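Local coordinates for protein pngf-ii (Elizabethkingia meningoseptica, PDB 4R4X) that probably hydrolyses the amide link between asparagine and N-linked glycans, releasing whole oligosaccharides from glycoproteins as a peptide:N-glycosidase of the PNGase F family, at residues P456-C461 / R485-P490; G429-G434 / S524-N529. All coordinates share one frame; numbering follows the deposited sequence.

Contact 1 (P456-C461 / R485-P490); sequences PWRTDC and RSNWCP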
# COMPACT_ATOMS: atom_id res chain seq x y z
N PRO A 456 -16.30 -20.92 1.41
CA PRO A 456 -15.40 -19.92 1.99
C PRO A 456 -15.23 -20.20 3.48
O PRO A 456 -16.22 -20.34 4.21
CB PRO A 456 -16.12 -18.60 1.75
CG PRO A 456 -17.31 -18.88 0.90
CD PRO A 456 -17.62 -20.33 1.09
N TRP A 457 -13.99 -20.32 3.93
CA TRP A 457 -13.73 -20.80 5.29
C TRP A 457 -12.32 -20.39 5.73
O TRP A 457 -11.40 -20.54 4.96
CB TRP A 457 -13.87 -22.34 5.35
CG TRP A 457 -14.03 -22.86 6.76
CD1 TRP A 457 -13.17 -23.69 7.43
CD2 TRP A 457 -15.09 -22.57 7.66
NE1 TRP A 457 -13.64 -23.96 8.70
CE2 TRP A 457 -14.83 -23.28 8.87
CE3 TRP A 457 -16.27 -21.83 7.57
CZ2 TRP A 457 -15.68 -23.22 9.97
CZ3 TRP A 457 -17.11 -21.76 8.68
CH2 TRP A 457 -16.81 -22.46 9.86
N ARG A 458 -12.21 -19.85 6.94
CA ARG A 458 -10.91 -19.44 7.53
C ARG A 458 -10.70 -20.20 8.83
O ARG A 458 -11.56 -20.19 9.68
CB ARG A 458 -10.91 -17.95 7.87
CG ARG A 458 -10.98 -16.98 6.69
CD ARG A 458 -9.66 -16.57 6.10
NE ARG A 458 -8.77 -15.89 7.05
CZ ARG A 458 -8.65 -14.58 7.22
NH1 ARG A 458 -9.38 -13.72 6.53
NH2 ARG A 458 -7.80 -14.13 8.12
N THR A 459 -9.54 -20.84 8.98
CA THR A 459 -9.17 -21.63 10.14
C THR A 459 -7.91 -21.10 10.87
O THR A 459 -7.34 -21.79 11.74
CB THR A 459 -8.93 -23.10 9.70
OG1 THR A 459 -8.03 -23.15 8.59
CG2 THR A 459 -10.24 -23.73 9.28
N ASP A 460 -7.54 -19.86 10.57
CA ASP A 460 -6.32 -19.22 11.11
C ASP A 460 -6.60 -18.14 12.14
O ASP A 460 -5.68 -17.37 12.50
CB ASP A 460 -5.50 -18.58 9.97
CG ASP A 460 -6.29 -17.52 9.17
OD1 ASP A 460 -7.46 -17.77 8.82
OD2 ASP A 460 -5.73 -16.44 8.88
N CYS A 461 -7.85 -18.02 12.59
CA CYS A 461 -8.27 -16.84 13.37
C CYS A 461 -7.54 -16.72 14.71
O CYS A 461 -7.31 -15.61 15.19
CB CYS A 461 -9.80 -16.78 13.54
SG CYS A 461 -10.73 -16.76 11.96
N ARG A 485 -14.42 -19.31 10.90
CA ARG A 485 -15.56 -18.55 10.42
C ARG A 485 -15.67 -18.61 8.91
O ARG A 485 -14.72 -18.99 8.23
CB ARG A 485 -15.39 -17.09 10.82
CG ARG A 485 -15.68 -16.80 12.28
CD ARG A 485 -15.29 -15.37 12.58
NE ARG A 485 -15.75 -14.94 13.88
CZ ARG A 485 -15.08 -15.05 15.03
NH1 ARG A 485 -13.90 -15.63 15.10
NH2 ARG A 485 -15.64 -14.59 16.14
N SER A 486 -16.83 -18.19 8.41
CA SER A 486 -17.11 -18.14 6.97
C SER A 486 -16.43 -16.97 6.29
O SER A 486 -17.06 -15.98 5.89
CB SER A 486 -18.62 -18.11 6.72
OG SER A 486 -19.21 -19.36 7.05
N ASN A 487 -15.12 -17.10 6.19
CA ASN A 487 -14.24 -16.29 5.34
C ASN A 487 -13.81 -14.97 5.94
O ASN A 487 -13.37 -14.07 5.22
CB ASN A 487 -14.81 -16.07 3.94
CG ASN A 487 -13.73 -16.05 2.87
OD1 ASN A 487 -12.70 -16.70 3.00
ND2 ASN A 487 -13.97 -15.31 1.79
N TRP A 488 -13.85 -14.89 7.27
CA TRP A 488 -13.24 -13.74 7.93
C TRP A 488 -12.73 -14.03 9.30
O TRP A 488 -13.17 -14.98 9.91
CB TRP A 488 -14.23 -12.60 8.00
CG TRP A 488 -15.56 -12.87 8.66
CD1 TRP A 488 -16.63 -13.54 8.14
CD2 TRP A 488 -15.99 -12.36 9.94
NE1 TRP A 488 -17.69 -13.49 9.01
CE2 TRP A 488 -17.32 -12.79 10.13
CE3 TRP A 488 -15.37 -11.62 10.94
CZ2 TRP A 488 -18.04 -12.47 11.26
CZ3 TRP A 488 -16.11 -11.30 12.09
CH2 TRP A 488 -17.42 -11.72 12.23
N CYS A 489 -11.79 -13.22 9.77
CA CYS A 489 -11.30 -13.31 11.16
C CYS A 489 -11.26 -11.89 11.71
O CYS A 489 -10.71 -11.00 11.05
CB CYS A 489 -9.87 -13.86 11.24
SG CYS A 489 -9.58 -15.57 10.73
N PRO A 490 -11.75 -11.68 12.94
CA PRO A 490 -11.64 -10.33 13.50
C PRO A 490 -10.18 -9.81 13.51
O PRO A 490 -9.29 -10.47 14.06
CB PRO A 490 -12.18 -10.50 14.91
CG PRO A 490 -13.13 -11.65 14.82
CD PRO A 490 -12.52 -12.58 13.81
O HOH W 1 -18.79 -20.57 4.65
O HOH W 2 -12.01 -19.24 1.89
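Arg485 pairs with Arg458 as a single antiparallel, hydrogen-bonded bridge. Arg458 N gives a nearly straight bond (163°) to Arg485 O, 3.0 Å away. Arg485 N returns one to Arg458 O at 3.2 Å. Arg485 O also accepts from Asn487 N, which closes an inverse gamma turn centred on Ser486. The same oxygen lies over one face of the Trp457 indole, near the rim, 3.3 Å from CE3. Ser486 OG sits at the edge of that ring, in its plane, and bonds to Asp435 O. Water 1 joins Ser486 OG to Pro456 O. Next, Asn487 CB packs on Pro456 CB at 3.6 Å, while water 2 bridges Asn487 OD1 and Trp457 N. Arg458 CG lies against the Asn487-Trp488 peptide, and Trp488 N is buried without a partner. Cys489 ends the contact with a disulfide to Cys461 (SG to SG 2.1 Å). The Arg458 chain bends at chi2 (-89°) and chi3 (-60°), bringing NE back toward Cys489. Cys489 SG lies over one guanidinium face, 3.5 Å from Arg458 NH2. Asp460 grips that group side-on in a salt bridge, OD1 to NE and OD2 to NH2; OD2 also bonds Tyr464 OH. The cross-linked loop, between strands 449-454 and 493-504, lies against strand 416-428. There Asn487 ND2 bonds Thr425 O, Pro456 touches Thr425 and Trp488 packs on Thr426.

Contact 2 (G429-G434 / S524-N529); sequences GGWGAG and SQSFWN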
# COMPACT_ATOMS: atom_id res chain seq x y z
N GLY A 429 -24.26 -14.35 10.95
CA GLY A 429 -25.25 -15.07 11.78
C GLY A 429 -24.49 -15.56 12.99
O GLY A 429 -23.88 -16.61 12.95
N GLY A 430 -24.49 -14.77 14.07
CA GLY A 430 -23.51 -14.95 15.13
C GLY A 430 -23.87 -15.89 16.27
O GLY A 430 -23.77 -15.50 17.44
N TRP A 431 -24.32 -17.10 15.94
CA TRP A 431 -24.57 -18.15 16.93
C TRP A 431 -24.09 -19.46 16.33
O TRP A 431 -23.71 -19.51 15.14
CB TRP A 431 -26.07 -18.17 17.36
CG TRP A 431 -27.03 -18.75 16.33
CD1 TRP A 431 -27.62 -20.00 16.37
CD2 TRP A 431 -27.55 -18.11 15.16
NE1 TRP A 431 -28.45 -20.16 15.28
CE2 TRP A 431 -28.42 -19.03 14.53
CE3 TRP A 431 -27.36 -16.85 14.57
CZ2 TRP A 431 -29.10 -18.72 13.33
CZ3 TRP A 431 -28.04 -16.54 13.41
CH2 TRP A 431 -28.90 -17.48 12.80
N GLY A 432 -24.08 -20.52 17.13
CA GLY A 432 -23.50 -21.80 16.74
C GLY A 432 -24.02 -22.45 15.47
O GLY A 432 -23.31 -23.23 14.84
N ALA A 433 -25.27 -22.16 15.12
CA ALA A 433 -25.88 -22.64 13.87
C ALA A 433 -26.15 -21.48 12.93
O ALA A 433 -27.03 -21.57 12.08
CB ALA A 433 -27.21 -23.35 14.17
N GLY A 434 -25.42 -20.37 13.09
CA GLY A 434 -25.56 -19.24 12.18
C GLY A 434 -24.43 -19.26 11.16
O GLY A 434 -23.39 -19.87 11.39
N SER A 524 -32.53 -13.76 15.45
CA SER A 524 -31.20 -13.83 14.83
C SER A 524 -31.33 -14.39 13.42
O SER A 524 -32.00 -15.40 13.21
CB SER A 524 -30.26 -14.71 15.66
OG SER A 524 -30.09 -14.15 16.94
N GLN A 525 -30.70 -13.73 12.46
CA GLN A 525 -30.75 -14.16 11.05
C GLN A 525 -29.35 -14.40 10.51
O GLN A 525 -28.39 -13.72 10.89
CB GLN A 525 -31.39 -13.07 10.18
CG GLN A 525 -32.89 -12.92 10.34
CD GLN A 525 -33.50 -12.10 9.21
OE1 GLN A 525 -33.58 -10.88 9.29
NE2 GLN A 525 -33.90 -12.77 8.15
N SER A 526 -29.24 -15.35 9.60
CA SER A 526 -28.05 -15.49 8.78
C SER A 526 -28.15 -14.59 7.52
O SER A 526 -29.24 -14.32 6.99
CB SER A 526 -27.80 -16.95 8.42
OG SER A 526 -27.24 -17.65 9.53
N PHE A 527 -27.00 -14.11 7.06
CA PHE A 527 -26.93 -13.25 5.88
C PHE A 527 -25.55 -13.25 5.29
O PHE A 527 -24.57 -13.65 5.95
CB PHE A 527 -27.40 -11.82 6.20
CG PHE A 527 -26.60 -11.14 7.28
CD1 PHE A 527 -25.51 -10.33 6.97
CD2 PHE A 527 -27.00 -11.24 8.61
CE1 PHE A 527 -24.80 -9.68 7.97
CE2 PHE A 527 -26.29 -10.58 9.60
CZ PHE A 527 -25.18 -9.81 9.28
N TRP A 528 -25.46 -12.88 4.01
CA TRP A 528 -24.20 -13.00 3.26
C TRP A 528 -23.85 -11.68 2.57
O TRP A 528 -24.61 -11.20 1.73
CB TRP A 528 -24.28 -14.14 2.25
CG TRP A 528 -24.21 -15.46 2.93
CD1 TRP A 528 -25.21 -16.10 3.61
CD2 TRP A 528 -23.04 -16.26 3.11
NE1 TRP A 528 -24.74 -17.25 4.18
CE2 TRP A 528 -23.41 -17.38 3.87
CE3 TRP A 528 -21.72 -16.16 2.66
CZ2 TRP A 528 -22.50 -18.40 4.19
CZ3 TRP A 528 -20.83 -17.16 2.99
CH2 TRP A 528 -21.21 -18.25 3.75
N ASN A 529 -22.70 -11.11 2.95
CA ASN A 529 -22.15 -9.92 2.33
C ASN A 529 -21.29 -10.35 1.15
O ASN A 529 -20.18 -10.88 1.34
CB ASN A 529 -21.28 -9.14 3.31
CG ASN A 529 -22.07 -8.42 4.37
OD1 ASN A 529 -23.11 -7.81 4.12
ND2 ASN A 529 -21.54 -8.42 5.57
O HOH W 3 -28.70 -19.79 10.26
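The Trp431 indole lies between Ser524 and the end of its own type I beta turn, Trp431 to Gly434. The contact joins this loop, which follows strand 416-428, to the start of its antiparallel partner, strand 527-537, in the C-terminal PNGase F region. Over one face of the indole comes Ser524 CB, a CH-pi contact 4.1 Å from the centroid of the six-membered ring and 29° off the normal. On the opposite face Gly434 CA sits 3.5 Å from the ring plane, over the ring centre, with Ala433 C nearer the rim. At the edge is the Gln525-Ser526 peptide, with Gln525 C and Ser526 N in the ring plane. The turn is closed by a bond from Gly434 N to Trp431 O. Trp431 CG stands between the backbone N and the carbonyl carbon (chi1 74°), and the ring is folded back on the turn. No direct hydrogen bond joins the segments. Gly429 CA instead makes a CA-H...O contact with Gln525 O. The backbone angles of Gly429 (phi 129°) suit glycine. The Phe527 ring meets those of His428 and Tyr396. Ser526 OG touches Gly434 CA at 3.5 Å and accepts from Asp435 N. Ser526 OG also donates to water 3 at 2.7 Å, and that water donates to Ala433 O at 3.0 Å.

The centres of the two contacts are about 14 Å apart, both in the C-terminal PNGase F region. Along the chain the order is 429-434, 456-461, 485-490, 524-529, so both segments of contact 1 fall between those of contact 2. Strand 416-428 links them. Contact 2 starts just beyond its end and reaches strand 527-537 beside it in the nine-stranded antiparallel sheet. Contact 1 packs its disulfide-linked loop on the same strand. They touch where Ser486 CB meets Trp528 CH2 at 3.9 Å. Asp435 is a partner of both contacts, and its OD2 also bonds Trp528 NE1. The two contacts thus meet beside strand 416-428.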